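Local atomic coordinates of amidase, hydantoinase/carbamoylase family (Burkholderia ambifaria, PDB entry 5TP4), a protein that probably hydrolyses the carbon-nitrogen bond of N-carbamoyl-L-amino acids, as a zinc-dependent amidase of the peptidase M20 family. Residues F54-W57 and C58-G62; H198-Q201 and G202-L205; G236-M240 and P241-D245; H297-D300 and A301-D304. All coordinates share one frame; numbering follows the deposited sequence.

Contact 1 (F54-W57 and C58-G62); sequences FAQW and CRDAG. With EDO (1,2-ethanediol), chain U.
The first torsion of F54 (chi1 173°) swings its ring toward the C-terminal end of the helix, while that of C58 (chi1 -72°) brings SG back beside its own backbone N, one turn further on. The two meet as a sulfur-aromatic contact: SG lies over one face of the ring, 3.6 Å from the centroid and displaced toward CZ and CE1. A small, polarisable sulfur suits this buried place because it can sit close against an aromatic face. On the exposed side, Q56 bends at its second torsion and reaches D60. Its NE2 points almost straight at D60 OD2 (3.2 Å, 171°), on the syn side but tilted out of the carboxylate plane, with a weaker second bond to OD1. The extended chain of R59 runs back along the helix, its NH1 3.8 Å from A55 CB; the small methyl of A55 lets it lie close. Backbone bonds such as R59 N to A55 O (2.9 Å) carry the helix to D60; A61 N still bonds to W57 O, but A61 has already left helical angles, and G62, with positive phi, closes the helix as the C-prime residue of a Schellman motif. On the buried side of this end of helix 45-60, F54 and W57 pack on helices 17-28 and 105-121, F54 also reaches strand 73-77, and C58 bears on strands 64-67 and 73-77.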
loop_
_atom_site.group_PDB
_atom_site.type_symbol
_atom_site.label_atom_id
_atom_site.label_comp_id
_atom_site.label_asym_id
_atom_site.label_seq_id
_atom_site.Cartn_x
_atom_site.Cartn_y
_atom_site.Cartn_z
ATOM N N PHE B 54 15.200 -7.855 -39.892
ATOM C CA PHE B 54 16.276 -6.864 -39.866
ATOM C C PHE B 54 17.517 -7.356 -40.611
ATOM O O PHE B 54 18.116 -6.610 -41.399
ATOM C CB PHE B 54 16.624 -6.531 -38.418
ATOM C CG PHE B 54 17.828 -5.650 -38.268
ATOM C CD1 PHE B 54 17.818 -4.350 -38.728
ATOM C CD2 PHE B 54 18.972 -6.147 -37.656
ATOM C CE1 PHE B 54 18.956 -3.542 -38.589
ATOM C CE2 PHE B 54 20.102 -5.344 -37.502
ATOM C CZ PHE B 54 20.080 -4.039 -37.974
ATOM N N ALA B 55 17.937 -8.602 -40.356
ATOM C CA ALA B 55 19.164 -9.089 -40.990
ATOM C C ALA B 55 18.996 -9.120 -42.491
ATOM O O ALA B 55 19.907 -8.763 -43.243
ATOM C CB ALA B 55 19.539 -10.499 -40.489
ATOM N N GLN B 56 17.818 -9.532 -42.943
ATOM C CA GLN B 56 17.559 -9.592 -44.373
ATOM C C GLN B 56 17.679 -8.210 -45.000
ATOM O O GLN B 56 18.326 -8.034 -46.041
ATOM C CB GLN B 56 16.168 -10.174 -44.615
ATOM C CG GLN B 56 15.760 -10.083 -46.068
ATOM C CD GLN B 56 16.538 -11.052 -46.930
ATOM O OE1 GLN B 56 16.650 -12.242 -46.607
ATOM N NE2 GLN B 56 17.089 -10.552 -48.035
ATOM N N TRP B 57 17.051 -7.211 -44.376
ATOM C CA TRP B 57 17.166 -5.840 -44.859
ATOM C C TRP B 57 18.622 -5.397 -44.921
ATOM O O TRP B 57 19.043 -4.752 -45.889
ATOM C CB TRP B 57 16.387 -4.905 -43.939
ATOM C CG TRP B 57 14.912 -5.053 -44.088
ATOM C CD1 TRP B 57 14.258 -5.634 -45.102
ATOM C CD2 TRP B 57 13.920 -4.549 -43.182
ATOM N NE1 TRP B 57 12.881 -5.547 -44.897
ATOM C CE2 TRP B 57 12.661 -4.884 -43.714
ATOM C CE3 TRP B 57 13.982 -3.867 -41.961
ATOM C CZ2 TRP B 57 11.467 -4.544 -43.072
ATOM C CZ3 TRP B 57 12.798 -3.523 -41.327
ATOM C CH2 TRP B 57 11.556 -3.875 -41.888
ATOM N N CYS B 58 19.404 -5.738 -43.894
ATOM C CA CYS B 58 20.809 -5.336 -43.883
ATOM C C CYS B 58 21.576 -5.961 -45.031
ATOM O O CYS B 58 22.377 -5.287 -45.693
ATOM C CB CYS B 58 21.466 -5.723 -42.564
ATOM S SG CYS B 58 20.910 -4.711 -41.182
ATOM N N ARG B 59 21.353 -7.260 -45.277
ATOM C CA ARG B 59 22.037 -7.917 -46.381
ATOM C C ARG B 59 21.599 -7.341 -47.718
ATOM O O ARG B 59 22.419 -7.206 -48.631
ATOM C CB ARG B 59 21.791 -9.424 -46.328
ATOM C CG ARG B 59 22.396 -10.085 -45.094
ATOM C CD ARG B 59 22.358 -11.625 -45.254
ATOM N NE ARG B 59 22.512 -12.285 -43.956
ATOM C CZ ARG B 59 21.483 -12.671 -43.206
ATOM N NH1 ARG B 59 20.249 -12.491 -43.656
ATOM N NH2 ARG B 59 21.690 -13.245 -42.030
ATOM N N ASP B 60 20.316 -6.984 -47.845
ATOM C CA ASP B 60 19.839 -6.327 -49.060
ATOM C C ASP B 60 20.477 -4.957 -49.245
ATOM O O ASP B 60 20.547 -4.470 -50.374
ATOM C CB ASP B 60 18.309 -6.159 -49.036
ATOM C CG ASP B 60 17.552 -7.493 -49.106
ATOM O OD1 ASP B 60 18.119 -8.497 -49.609
ATOM O OD2 ASP B 60 16.381 -7.516 -48.656
ATOM N N ALA B 61 20.945 -4.339 -48.169
ATOM C CA ALA B 61 21.668 -3.073 -48.219
ATOM C C ALA B 61 23.178 -3.286 -48.337
ATOM O O ALA B 61 23.961 -2.349 -48.126
ATOM C CB ALA B 61 21.360 -2.232 -46.974
ATOM N N GLY B 62 23.600 -4.503 -48.641
ATOM C CA GLY B 62 24.997 -4.762 -48.950
ATOM C C GLY B 62 25.855 -5.064 -47.755
ATOM O O GLY B 62 27.080 -5.164 -47.899
HETATM C C1 EDO U . 30.176 -3.933 -47.494
HETATM O O1 EDO U . 29.314 -2.859 -47.087
HETATM C C2 EDO U . 30.062 -5.053 -46.477
HETATM O O2 EDO U . 30.914 -4.703 -45.388
#

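Contact 2 (H198-Q201 and G202-L205); sequences HIEQ and GPVL. With ZN (zinc ion), chain P.
The carboxylate of E200 receives the amides of V204 and L205 at its edge and has the carbonyl of G202 over one face, with G202 O 3.2 Å from E200 CD. V204 N meets OE1 on its syn lone pair at 2.9 Å. L205 N reaches OE2, also at 2.9 Å and on the syn side, along a straighter line (165°). Glutamate suits the place: its extended chain carries both oxygens across the turn to the first amides of helix 204-208, where the helix end would tend to stabilise a negative charge. The place where a side chain at G202 would begin is taken up by E200 OE1, so its lack lets the carboxylate lie against the G202 backbone. Before the turn, the ring nitrogens of H198 divide the work: ND1 donates in the ring plane to a lone pair of I199 O (2.7 Å), which fixes the ring's rotation, while NE2 binds the zinc ion at 2.4 Å. The zinc also holds H92 and two waters. Q201, in a left-handed backbone conformation, turns back toward the metals, and its NE2 makes a weak hydrogen bond to D103, predicted to ligate both zinc ions; Q201 O accepts from T237 of the second subunit. Strand 193-199 thus carries a metal-binding histidine next to its last residue, as befits the two-zinc catalytic centre of the M20 family.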
loop_
_atom_site.group_PDB
_atom_site.type_symbol
_atom_site.label_atom_id
_atom_site.label_comp_id
_atom_site.label_asym_id
_atom_site.label_seq_id
_atom_site.Cartn_x
_atom_site.Cartn_y
_atom_site.Cartn_z
ATOM N N HIS B 198 16.992 7.145 -29.745
ATOM C CA HIS B 198 15.912 6.562 -28.953
ATOM C C HIS B 198 14.832 7.607 -28.719
ATOM O O HIS B 198 15.113 8.806 -28.666
ATOM C CB HIS B 198 16.462 6.066 -27.598
ATOM C CG HIS B 198 15.662 4.963 -26.979
ATOM N ND1 HIS B 198 14.468 5.186 -26.321
ATOM C CD2 HIS B 198 15.881 3.625 -26.921
ATOM C CE1 HIS B 198 13.977 4.031 -25.904
ATOM N NE2 HIS B 198 14.823 3.074 -26.237
ATOM N N ILE B 199 13.593 7.146 -28.573
ATOM C CA ILE B 199 12.566 8.066 -28.089
ATOM C C ILE B 199 12.887 8.451 -26.645
ATOM O O ILE B 199 13.501 7.690 -25.892
ATOM C CB ILE B 199 11.149 7.471 -28.214
ATOM C CG1 ILE B 199 10.999 6.138 -27.448
ATOM C CG2 ILE B 199 10.760 7.311 -29.684
ATOM C CD1 ILE B 199 9.548 5.740 -27.217
ATOM N N GLU B 200 12.495 9.664 -26.262
ATOM C CA GLU B 200 12.824 10.181 -24.926
ATOM C C GLU B 200 12.318 9.293 -23.790
ATOM O O GLU B 200 12.967 9.199 -22.739
ATOM C CB GLU B 200 12.232 11.574 -24.750
ATOM C CG GLU B 200 12.523 12.135 -23.364
ATOM C CD GLU B 200 11.792 13.418 -23.096
ATOM O OE1 GLU B 200 11.599 13.766 -21.907
ATOM O OE2 GLU B 200 11.405 14.068 -24.087
ATOM N N GLN B 201 11.144 8.692 -23.947
ATOM C CA GLN B 201 10.404 8.024 -22.861
ATOM C C GLN B 201 10.064 8.968 -21.709
ATOM O O GLN B 201 9.857 8.534 -20.569
ATOM C CB GLN B 201 11.141 6.795 -22.331
ATOM C CG GLN B 201 11.612 5.839 -23.442
ATOM C CD GLN B 201 12.348 4.649 -22.862
ATOM O OE1 GLN B 201 13.401 4.808 -22.256
ATOM N NE2 GLN B 201 11.787 3.451 -23.037
ATOM N N GLY B 202 9.974 10.250 -22.003
ATOM C CA GLY B 202 9.614 11.263 -21.033
ATOM C C GLY B 202 8.929 12.396 -21.775
ATOM O O GLY B 202 8.816 12.379 -23.002
ATOM N N PRO B 203 8.460 13.407 -21.047
ATOM C CA PRO B 203 7.605 14.451 -21.640
ATOM C C PRO B 203 8.316 15.729 -22.063
ATOM O O PRO B 203 7.644 16.618 -22.609
ATOM C CB PRO B 203 6.639 14.742 -20.482
ATOM C CG PRO B 203 7.577 14.619 -19.254
ATOM C CD PRO B 203 8.604 13.562 -19.583
ATOM N N VAL B 204 9.627 15.851 -21.826
ATOM C CA VAL B 204 10.281 17.160 -21.915
ATOM C C VAL B 204 10.326 17.670 -23.351
ATOM O O VAL B 204 9.966 18.820 -23.631
ATOM C CB VAL B 204 11.701 17.099 -21.325
ATOM C CG1 VAL B 204 12.403 18.429 -21.584
ATOM C CG2 VAL B 204 11.638 16.763 -19.852
ATOM N N LEU B 205 10.827 16.853 -24.279
ATOM C CA LEU B 205 10.990 17.376 -25.630
ATOM C C LEU B 205 9.635 17.677 -26.260
ATOM O O LEU B 205 9.470 18.701 -26.938
ATOM C CB LEU B 205 11.777 16.381 -26.482
ATOM C CG LEU B 205 13.156 16.011 -25.924
ATOM C CD1 LEU B 205 13.774 14.870 -26.773
ATOM C CD2 LEU B 205 14.053 17.238 -25.933
HETATM ZN ZN ZN P . 14.560 0.906 -25.244
HETATM O O HOH W 1 16.917 1.148 -24.657
HETATM O O HOH W 2 14.076 0.529 -23.062
#

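Contact 3 (G236-M240 and P241-D245); sequences GTTPM and PYRKD
R243 clasps the carbonyl oxygen of T238 side-on: NE and NH2 both donate to this one atom at 2.8 Å, and T238 O lies in the guanidinium plane. The two bonds are bent (148° and 145°), as they must be when two neighbouring N-H groups converge on a single acceptor. M240 SD covers one face of the same guanidinium, 3.6 Å from R243 NE. The methionine chain bends at its second and third torsions to lay the sulfur there; a flexible thioether suits a surface that must follow a flat cation. T238 CG2 rests against R243 CG, so the threonine's methyl supports the aliphatic stem while its carbonyl takes the charged end. Between these groups, in the loop that joins strand 212-229 to helix 246-262, the chain makes a short 3-10 turn: Y242 N bonds to P239 O and R243 N to M240 O, both at 3.1 Å. P241, its phi held by the ring, fits inside the turn, while P239 precedes it and supplies an acceptor carbonyl; the ring of P239 also touches Y242, with P239 CD 3.8 Å from Y242 CD1. A second shell positions the first. T238 OG1 is hydrogen-bonded to H234 O, and R243 NH2 also binds A235 O, which ties the guanidinium to the approach of the loop. R243 NH1 reaches T271 OG1 of the second subunit, and P239 packs on V204 of that subunit. Further along, D245 is the N-cap residue of helix 246-262, its OD1 accepting from Y247 N and F248 N.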
loop_
_atom_site.group_PDB
_atom_site.type_symbol
_atom_site.label_atom_id
_atom_site.label_comp_id
_atom_site.label_asym_id
_atom_site.label_seq_id
_atom_site.Cartn_x
_atom_site.Cartn_y
_atom_site.Cartn_z
ATOM N N GLY B 236 -10.756 4.118 17.843
ATOM C CA GLY B 236 -11.804 4.803 18.583
ATOM C C GLY B 236 -11.502 4.968 20.064
ATOM O O GLY B 236 -11.950 5.937 20.676
ATOM N N THR B 237 -10.760 4.034 20.660
ATOM C CA THR B 237 -10.501 4.075 22.104
ATOM C C THR B 237 -9.260 4.884 22.473
ATOM O O THR B 237 -8.997 5.070 23.667
ATOM C CB THR B 237 -10.292 2.664 22.673
ATOM O OG1 THR B 237 -9.050 2.171 22.161
ATOM C CG2 THR B 237 -11.417 1.715 22.274
ATOM N N THR B 238 -8.475 5.333 21.493
ATOM C CA THR B 238 -7.178 5.952 21.756
ATOM C C THR B 238 -7.224 7.441 21.460
ATOM O O THR B 238 -7.214 7.832 20.287
ATOM C CB THR B 238 -6.102 5.294 20.898
ATOM O OG1 THR B 238 -6.164 3.872 21.033
ATOM C CG2 THR B 238 -4.700 5.800 21.301
ATOM N N PRO B 239 -7.271 8.312 22.458
ATOM C CA PRO B 239 -7.283 9.746 22.152
ATOM C C PRO B 239 -6.000 10.165 21.445
ATOM O O PRO B 239 -4.964 9.490 21.506
ATOM C CB PRO B 239 -7.411 10.414 23.526
ATOM C CG PRO B 239 -8.089 9.374 24.379
ATOM C CD PRO B 239 -7.525 8.051 23.890
ATOM N N MET B 240 -6.105 11.283 20.719
ATOM C CA MET B 240 -5.016 11.650 19.819
ATOM C C MET B 240 -3.688 11.825 20.536
ATOM O O MET B 240 -2.655 11.397 19.978
ATOM C CB MET B 240 -5.397 12.912 19.031
ATOM C CG MET B 240 -6.620 12.764 18.146
ATOM S SD MET B 240 -6.559 11.498 16.872
ATOM C CE MET B 240 -5.237 12.122 15.778
ATOM N N PRO B 241 -3.618 12.421 21.735
ATOM C CA PRO B 241 -2.294 12.622 22.357
ATOM C C PRO B 241 -1.569 11.337 22.745
ATOM O O PRO B 241 -0.349 11.376 22.940
ATOM C CB PRO B 241 -2.611 13.473 23.597
ATOM C CG PRO B 241 -3.840 14.170 23.275
ATOM C CD PRO B 241 -4.658 13.202 22.439
ATOM N N TYR B 242 -2.259 10.201 22.847
ATOM C CA TYR B 242 -1.619 8.935 23.175
ATOM C C TYR B 242 -1.030 8.229 21.970
ATOM O O TYR B 242 -0.319 7.242 22.153
ATOM C CB TYR B 242 -2.610 7.967 23.828
ATOM C CG TYR B 242 -3.139 8.407 25.170
ATOM C CD1 TYR B 242 -4.205 9.277 25.251
ATOM C CD2 TYR B 242 -2.606 7.898 26.353
ATOM C CE1 TYR B 242 -4.731 9.668 26.482
ATOM C CE2 TYR B 242 -3.120 8.290 27.591
ATOM C CZ TYR B 242 -4.185 9.167 27.640
ATOM O OH TYR B 242 -4.736 9.587 28.844
ATOM N N ARG B 243 -1.283 8.728 20.771
ATOM C CA ARG B 243 -1.024 7.970 19.565
ATOM C C ARG B 243 0.423 8.088 19.111
ATOM O O ARG B 243 1.083 9.112 19.304
ATOM C CB ARG B 243 -1.941 8.449 18.446
ATOM C CG ARG B 243 -3.382 8.257 18.791
ATOM C CD ARG B 243 -4.260 8.603 17.637
ATOM N NE ARG B 243 -5.644 8.221 17.978
ATOM C CZ ARG B 243 -6.573 7.907 17.102
ATOM N NH1 ARG B 243 -6.292 7.921 15.797
ATOM N NH2 ARG B 243 -7.778 7.556 17.547
ATOM N N LYS B 244 0.897 7.013 18.482
ATOM C CA LYS B 244 2.195 6.962 17.805
ATOM C C LYS B 244 1.891 6.405 16.407
ATOM O O LYS B 244 2.077 5.225 16.116
ATOM C CB LYS B 244 3.175 6.132 18.586
ATOM C CG LYS B 244 3.522 6.798 19.944
ATOM C CD LYS B 244 4.263 5.843 20.845
ATOM C CE LYS B 244 4.370 6.380 22.267
ATOM N NZ LYS B 244 5.152 5.439 23.136
ATOM N N ASP B 245 1.378 7.288 15.550
ATOM C CA ASP B 245 0.763 6.913 14.286
ATOM C C ASP B 245 1.833 6.877 13.203
ATOM O O ASP B 245 2.304 7.928 12.763
ATOM C CB ASP B 245 -0.339 7.919 13.948
ATOM C CG ASP B 245 -1.151 7.518 12.732
ATOM O OD1 ASP B 245 -0.561 7.065 11.738
ATOM O OD2 ASP B 245 -2.386 7.705 12.743
HETATM O O HOH W 3 -0.141 11.975 19.011
#

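Contact 4 (H297-D300 and A301-D304); sequences HHDD and AQVD
This is a helix N-terminus with a side-chain cap: residues 297-300 lead from the end of strand 288-297 into helix 300-321, and D299 is the N-cap residue. In one of the two conformers of D299, OD1 accepts from Q302 N at 3.0 Å through its anti lone pair. Aspartate fits here because its short side chain brings an oxygen back to amides that have no earlier helical carbonyl. Helical bonding then begins, with V303 N to D299 O (3.0 Å) and D304 N to D300 O (3.0 Å). H297 packs beneath the first turn: with chi1 at -158° its ring lies alongside Q302, and CB of H297 touches CB of V303. D300 OD1 forms a salt bridge with R222 NH2 of strand 212-229, and D304 OD1 does so in one of its two conformers, which probably eases the repulsion between the two aspartates; V303 packs on the same strand. H297 ND1 accepts from D299 N at 3.2 Å, tying the ring to the capping residue's backbone, and Q302 CB stands over the centre of the ring face as a CH-pi contact, 3.4 Å from the centroid and only 1° off the normal.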
loop_
_atom_site.group_PDB
_atom_site.type_symbol
_atom_site.label_atom_id
_atom_site.label_comp_id
_atom_site.label_asym_id
_atom_site.label_seq_id
_atom_site.Cartn_x
_atom_site.Cartn_y
_atom_site.Cartn_z
ATOM N N HIS B 297 19.826 12.053 -9.321
ATOM C CA HIS B 297 20.484 13.330 -9.563
ATOM C C HIS B 297 21.432 13.117 -10.735
ATOM O O HIS B 297 21.624 11.993 -11.202
ATOM C CB HIS B 297 21.227 13.846 -8.315
ATOM C CG HIS B 297 21.462 15.331 -8.318
ATOM N ND1 HIS B 297 22.434 15.926 -9.095
ATOM C CD2 HIS B 297 20.870 16.333 -7.620
ATOM C CE1 HIS B 297 22.428 17.234 -8.882
ATOM N NE2 HIS B 297 21.476 17.510 -8.005
ATOM N N HIS B 298 21.972 14.209 -11.253
ATOM C CA HIS B 298 23.007 14.063 -12.274
ATOM C C HIS B 298 24.337 13.620 -11.681
ATOM O O HIS B 298 25.189 13.102 -12.410
ATOM C CB HIS B 298 23.216 15.384 -13.020
ATOM C CG HIS B 298 22.069 15.770 -13.899
ATOM N ND1 HIS B 298 22.194 16.688 -14.920
ATOM C CD2 HIS B 298 20.776 15.363 -13.912
ATOM C CE1 HIS B 298 21.024 16.837 -15.518
ATOM N NE2 HIS B 298 20.146 16.042 -14.928
ATOM N N ASP B 299 24.526 13.813 -10.381
ATOM C CA ASP B 299 25.806 13.666 -9.720
ATOM C C ASP B 299 25.663 12.712 -8.539
ATOM O O ASP B 299 24.688 12.796 -7.790
ATOM C CB ASP B 299 26.268 15.049 -9.268
ATOM C CG ASP B 299 27.563 15.017 -8.573
ATOM O OD1 ASP B 299 27.568 14.665 -7.384
ATOM O OD2 ASP B 299 28.569 15.343 -9.220
ATOM N N ASP B 300 26.645 11.827 -8.352
ATOM C CA ASP B 300 26.542 10.871 -7.249
ATOM C C ASP B 300 26.667 11.548 -5.898
ATOM O O ASP B 300 26.025 11.124 -4.926
ATOM C CB ASP B 300 27.610 9.791 -7.380
ATOM C CG ASP B 300 27.176 8.672 -8.293
ATOM O OD1 ASP B 300 26.437 7.759 -7.828
ATOM O OD2 ASP B 300 27.563 8.730 -9.473
ATOM N N ALA B 301 27.547 12.550 -5.788
ATOM C CA ALA B 301 27.680 13.247 -4.515
ATOM C C ALA B 301 26.378 13.932 -4.126
ATOM O O ALA B 301 26.020 13.960 -2.945
ATOM C CB ALA B 301 28.814 14.271 -4.573
ATOM N N GLN B 302 25.672 14.511 -5.106
ATOM C CA GLN B 302 24.431 15.214 -4.793
ATOM C C GLN B 302 23.300 14.240 -4.468
ATOM O O GLN B 302 22.461 14.535 -3.607
ATOM C CB GLN B 302 24.012 16.124 -5.947
ATOM C CG GLN B 302 24.904 17.338 -6.181
ATOM C CD GLN B 302 25.118 18.173 -4.931
ATOM O OE1 GLN B 302 24.167 18.593 -4.264
ATOM N NE2 GLN B 302 26.381 18.407 -4.599
ATOM N N VAL B 303 23.209 13.104 -5.173
ATOM C CA VAL B 303 22.156 12.160 -4.790
ATOM C C VAL B 303 22.449 11.601 -3.402
ATOM O O VAL B 303 21.537 11.411 -2.595
ATOM C CB VAL B 303 21.934 11.059 -5.865
ATOM C CG1 VAL B 303 22.929 9.879 -5.759
ATOM C CG2 VAL B 303 20.527 10.521 -5.774
ATOM N N ASP B 304 23.724 11.396 -3.068
ATOM C CA ASP B 304 24.063 10.971 -1.713
ATOM C C ASP B 304 23.698 12.052 -0.698
ATOM O O ASP B 304 23.226 11.754 0.411
ATOM C CB ASP B 304 25.557 10.629 -1.633
ATOM C CG ASP B 304 25.902 9.332 -2.347
ATOM O OD1 ASP B 304 24.971 8.557 -2.645
ATOM O OD2 ASP B 304 27.107 9.082 -2.597
#

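In the fold
Contact 2 is the one at the metal centre, since H198 is itself a zinc ligand. Contact 1 lies on the far flank of the same zinc-binding part, with centres about 29 Å apart, though the side chain of F54 comes within about 10 Å of that of H92. Contact 4 starts the long helix 300-321 with its centre about 22 Å from that of contact 2. Contact 3 is the outermost, its centre about 47 Å from that of contact 2 and about 71 Å from that of contact 1. In the dimer, however, residues 236-245 of one subunit pack on residues 198-205 of the other, bringing the loop of one subunit beside the zinc site of its partner.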